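Local coordinates for clavulanic acid biosynthesis oligopeptide binding protein 2 (Streptomyces clavuligerus, PDB 2WOL), which probably binds oligopeptides as an extracellular solute-binding protein of the clavulanic acid biosynthetic pathway, at residues K331-D336 with V410-R415. Sequence-based numbering, arbitrary orientation.
Sequences KILLQD and VESLAR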
ATOM      1  N   LYS A 331      13.971  -2.549 -21.419  1.00  8.68           N
ATOM      2  CA  LYS A 331      12.993  -1.821 -20.605  1.00  8.85           C
ATOM      3  C   LYS A 331      11.723  -1.483 -21.381  1.00  8.97           C
ATOM      4  O   LYS A 331      10.639  -1.390 -20.803  1.00  9.02           O
ATOM      5  CB  LYS A 331      13.607  -0.540 -20.028  1.00  8.74           C
ATOM      6  CG  LYS A 331      14.856  -0.720 -19.136  1.00 10.04           C
ATOM      7  CD  LYS A 331      14.622  -1.574 -17.877  1.00  9.92           C
ATOM      8  CE  LYS A 331      13.587  -0.974 -16.926  1.00 11.19           C
ATOM      9  NZ  LYS A 331      14.007   0.320 -16.303  1.00 11.29           N
ATOM     10  N   ILE A 332      11.873  -1.294 -22.688  1.00  8.87           N
ATOM     11  CA  ILE A 332      10.747  -0.992 -23.570  1.00  9.13           C
ATOM     12  C   ILE A 332       9.860  -2.224 -23.721  1.00  9.37           C
ATOM     13  O   ILE A 332       8.638  -2.143 -23.543  1.00  9.23           O
ATOM     14  CB  ILE A 332      11.234  -0.479 -24.953  1.00  8.97           C
ATOM     15  CG1 ILE A 332      12.110   0.778 -24.798  1.00  9.21           C
ATOM     16  CG2 ILE A 332      10.053  -0.233 -25.902  1.00  9.17           C
ATOM     17  CD1 ILE A 332      11.439   1.955 -24.072  1.00 11.08           C
ATOM     18  N   LEU A 333      10.481  -3.366 -24.019  1.00  9.49           N
ATOM     19  CA  LEU A 333       9.774  -4.646 -24.123  1.00 10.16           C
ATOM     20  C   LEU A 333       9.081  -5.005 -22.808  1.00  9.92           C
ATOM     21  O   LEU A 333       7.944  -5.491 -22.801  1.00 10.30           O
ATOM     22  CB  LEU A 333      10.751  -5.762 -24.518  1.00 10.31           C
ATOM     23  CG  LEU A 333      10.206  -7.158 -24.836  1.00 10.94           C
ATOM     24  CD1 LEU A 333       9.460  -7.152 -26.171  1.00 11.59           C
ATOM     25  CD2 LEU A 333      11.323  -8.199 -24.841  1.00 11.22           C
ATOM     26  N   LEU A 334       9.772  -4.758 -21.699  1.00  9.99           N
ATOM     27  CA  LEU A 334       9.248  -5.069 -20.373  1.00  9.90           C
ATOM     28  C   LEU A 334       8.056  -4.182 -20.023  1.00 10.00           C
ATOM     29  O   LEU A 334       7.080  -4.650 -19.436  1.00 10.10           O
ATOM     30  CB  LEU A 334      10.354  -4.975 -19.316  1.00  9.77           C
ATOM     31  CG  LEU A 334      11.352  -6.139 -19.365  1.00  9.78           C
ATOM     32  CD1 LEU A 334      12.710  -5.740 -18.810  1.00  9.75           C
ATOM     33  CD2 LEU A 334      10.800  -7.346 -18.624  1.00 10.69           C
ATOM     34  N   GLN A 335       8.132  -2.908 -20.401  1.00 10.01           N
ATOM     35  CA  GLN A 335       7.012  -1.992 -20.204  1.00 10.68           C
ATOM     36  C   GLN A 335       5.826  -2.381 -21.083  1.00 11.38           C
ATOM     37  O   GLN A 335       4.673  -2.309 -20.647  1.00 11.48           O
ATOM     38  CB  GLN A 335       7.435  -0.556 -20.487  1.00 10.30           C
ATOM     39  CG  GLN A 335       6.318   0.452 -20.279  1.00 10.12           C
ATOM     40  CD  GLN A 335       6.810   1.871 -20.333  1.00  9.68           C
ATOM     41  OE1 GLN A 335       7.609   2.225 -21.202  1.00  9.54           O
ATOM     42  NE2 GLN A 335       6.337   2.703 -19.403  1.00  8.59           N
ATOM     43  N   ASP A 336       6.109  -2.796 -22.316  1.00 12.22           N
ATOM     44  CA  ASP A 336       5.062  -3.248 -23.234  1.00 13.35           C
ATOM     45  C   ASP A 336       4.331  -4.465 -22.673  1.00 14.18           C
ATOM     46  O   ASP A 336       3.115  -4.587 -22.829  1.00 14.73           O
ATOM     47  CB  ASP A 336       5.629  -3.534 -24.627  1.00 13.02           C
ATOM     48  CG  ASP A 336       5.931  -2.262 -25.415  1.00 13.43           C
ATOM     49  OD1 ASP A 336       5.626  -1.157 -24.923  1.00 12.84           O
ATOM     50  OD2 ASP A 336       6.479  -2.372 -26.534  1.00 15.84           O
ATOM     51  N   VAL A 410      12.744 -13.338 -20.194  1.00  9.57           N
ATOM     52  CA  VAL A 410      13.310 -14.463 -20.948  1.00 10.04           C
ATOM     53  C   VAL A 410      13.867 -13.983 -22.294  1.00 10.19           C
ATOM     54  O   VAL A 410      15.017 -14.263 -22.639  1.00 10.34           O
ATOM     55  CB  VAL A 410      12.257 -15.585 -21.174  1.00 10.33           C
ATOM     56  CG1 VAL A 410      12.800 -16.678 -22.097  1.00 10.13           C
ATOM     57  CG2 VAL A 410      11.811 -16.182 -19.847  1.00 10.13           C
ATOM     58  N   GLU A 411      13.044 -13.245 -23.036  1.00 10.83           N
ATOM     59  CA  GLU A 411      13.421 -12.725 -24.346  1.00 11.68           C
ATOM     60  C   GLU A 411      14.612 -11.758 -24.268  1.00 11.02           C
ATOM     61  O   GLU A 411      15.537 -11.835 -25.084  1.00 10.96           O
ATOM     62  CB  GLU A 411      12.214 -12.051 -25.007  1.00 11.61           C
ATOM     63  CG  GLU A 411      12.437 -11.626 -26.451  1.00 14.27           C
ATOM     64  CD  GLU A 411      11.176 -11.085 -27.118  1.00 14.02           C
ATOM     65  OE1 GLU A 411      10.053 -11.424 -26.680  1.00 18.70           O
ATOM     66  OE2 GLU A 411      11.314 -10.316 -28.087  1.00 18.50           O
ATOM     67  N   SER A 412      14.585 -10.861 -23.281  1.00 10.58           N
ATOM     68  CA  SER A 412      15.661  -9.888 -23.077  1.00 10.30           C
ATOM     69  C   SER A 412      16.991 -10.588 -22.849  1.00 10.18           C
ATOM     70  O   SER A 412      17.981 -10.288 -23.505  1.00 10.00           O
ATOM     71  CB  SER A 412      15.369  -8.995 -21.864  1.00 10.44           C
ATOM     72  OG  SER A 412      14.222  -8.183 -22.051  1.00 10.42           O
ATOM     73  N   LEU A 413      16.993 -11.531 -21.911  1.00  9.98           N
ATOM     74  CA  LEU A 413      18.228 -12.142 -21.437  1.00 10.01           C
ATOM     75  C   LEU A 413      18.798 -13.182 -22.392  1.00 10.01           C
ATOM     76  O   LEU A 413      20.000 -13.441 -22.382  1.00  9.83           O
ATOM     77  CB  LEU A 413      18.020 -12.741 -20.041  1.00  9.94           C
ATOM     78  CG  LEU A 413      17.541 -11.789 -18.936  1.00 10.51           C
ATOM     79  CD1 LEU A 413      17.614 -12.461 -17.577  1.00 11.46           C
ATOM     80  CD2 LEU A 413      18.325 -10.482 -18.929  1.00 11.41           C
ATOM     81  N   ALA A 414      17.938 -13.771 -23.222  1.00 10.22           N
ATOM     82  CA  ALA A 414      18.383 -14.750 -24.224  1.00 10.37           C
ATOM     83  C   ALA A 414      19.410 -14.148 -25.183  1.00 10.72           C
ATOM     84  O   ALA A 414      20.249 -14.860 -25.733  1.00 10.98           O
ATOM     85  CB  ALA A 414      17.197 -15.306 -24.994  1.00 10.72           C
ATOM     86  N   ARG A 415      19.350 -12.829 -25.360  1.00 10.62           N
ATOM     87  CA  ARG A 415      20.249 -12.109 -26.265  1.00 11.21           C
ATOM     88  C   ARG A 415      21.724 -12.175 -25.858  1.00 11.48           C
ATOM     89  O   ARG A 415      22.605 -11.956 -26.695  1.00 11.99           O
ATOM     90  CB  ARG A 415      19.809 -10.649 -26.398  1.00 11.15           C
ATOM     91  CG  ARG A 415      18.407 -10.479 -26.967  1.00 11.24           C
ATOM     92  CD  ARG A 415      17.993  -9.016 -27.019  1.00 10.93           C
ATOM     93  NE  ARG A 415      17.979  -8.408 -25.689  1.00 10.14           N
ATOM     94  CZ  ARG A 415      17.889  -7.101 -25.455  1.00  9.76           C
ATOM     95  NH1 ARG A 415      17.807  -6.237 -26.462  1.00 10.79           N
ATOM     96  NH2 ARG A 415      17.887  -6.656 -24.204  1.00  9.88           N
TER
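Ser412 OG lies 4.0 Å from Leu333 CD2 and makes two hydrogen bonds to the backbone, donating to the carbonyl O of Ala408 one turn earlier in its own helix and accepting from the amide N of Asp330; the second ties helix 401-414 to the residue just ahead of helix 331-337. The setting is an antiparallel helix pair on one lobe of a family 5 solute-binding fold: the axes of the two short segments run at 166° and approach to 10.1 Å. Contact across the pair is made by side chains, and Leu333 and Ser412 are the residues whose CA atoms come nearest, 8.0 Å apart. With OG beside its backbone N (chi1 -65°), Ser412 can reach back to Ala408 O while still meeting the leucines, since Leu334 CD1 also comes within 4.3 Å of OG. Leu333 projects toward helix 401-414, and its CG, anti to the backbone N, carries the CD2 branch over to the stem and carboxylate of Glu411, closest at CD (3.7 Å). The two side chains cross at about a right angle, and the contact is van der Waals, methyl against an extended chain. Arg415 turns back along its own chain, and its NH2 bonds to the carbonyls of Ala328 and Arg372. Its NE donates to Ser412 O over 2.9 Å, nearly straight at 173°, on a lone pair in the carbonyl plane.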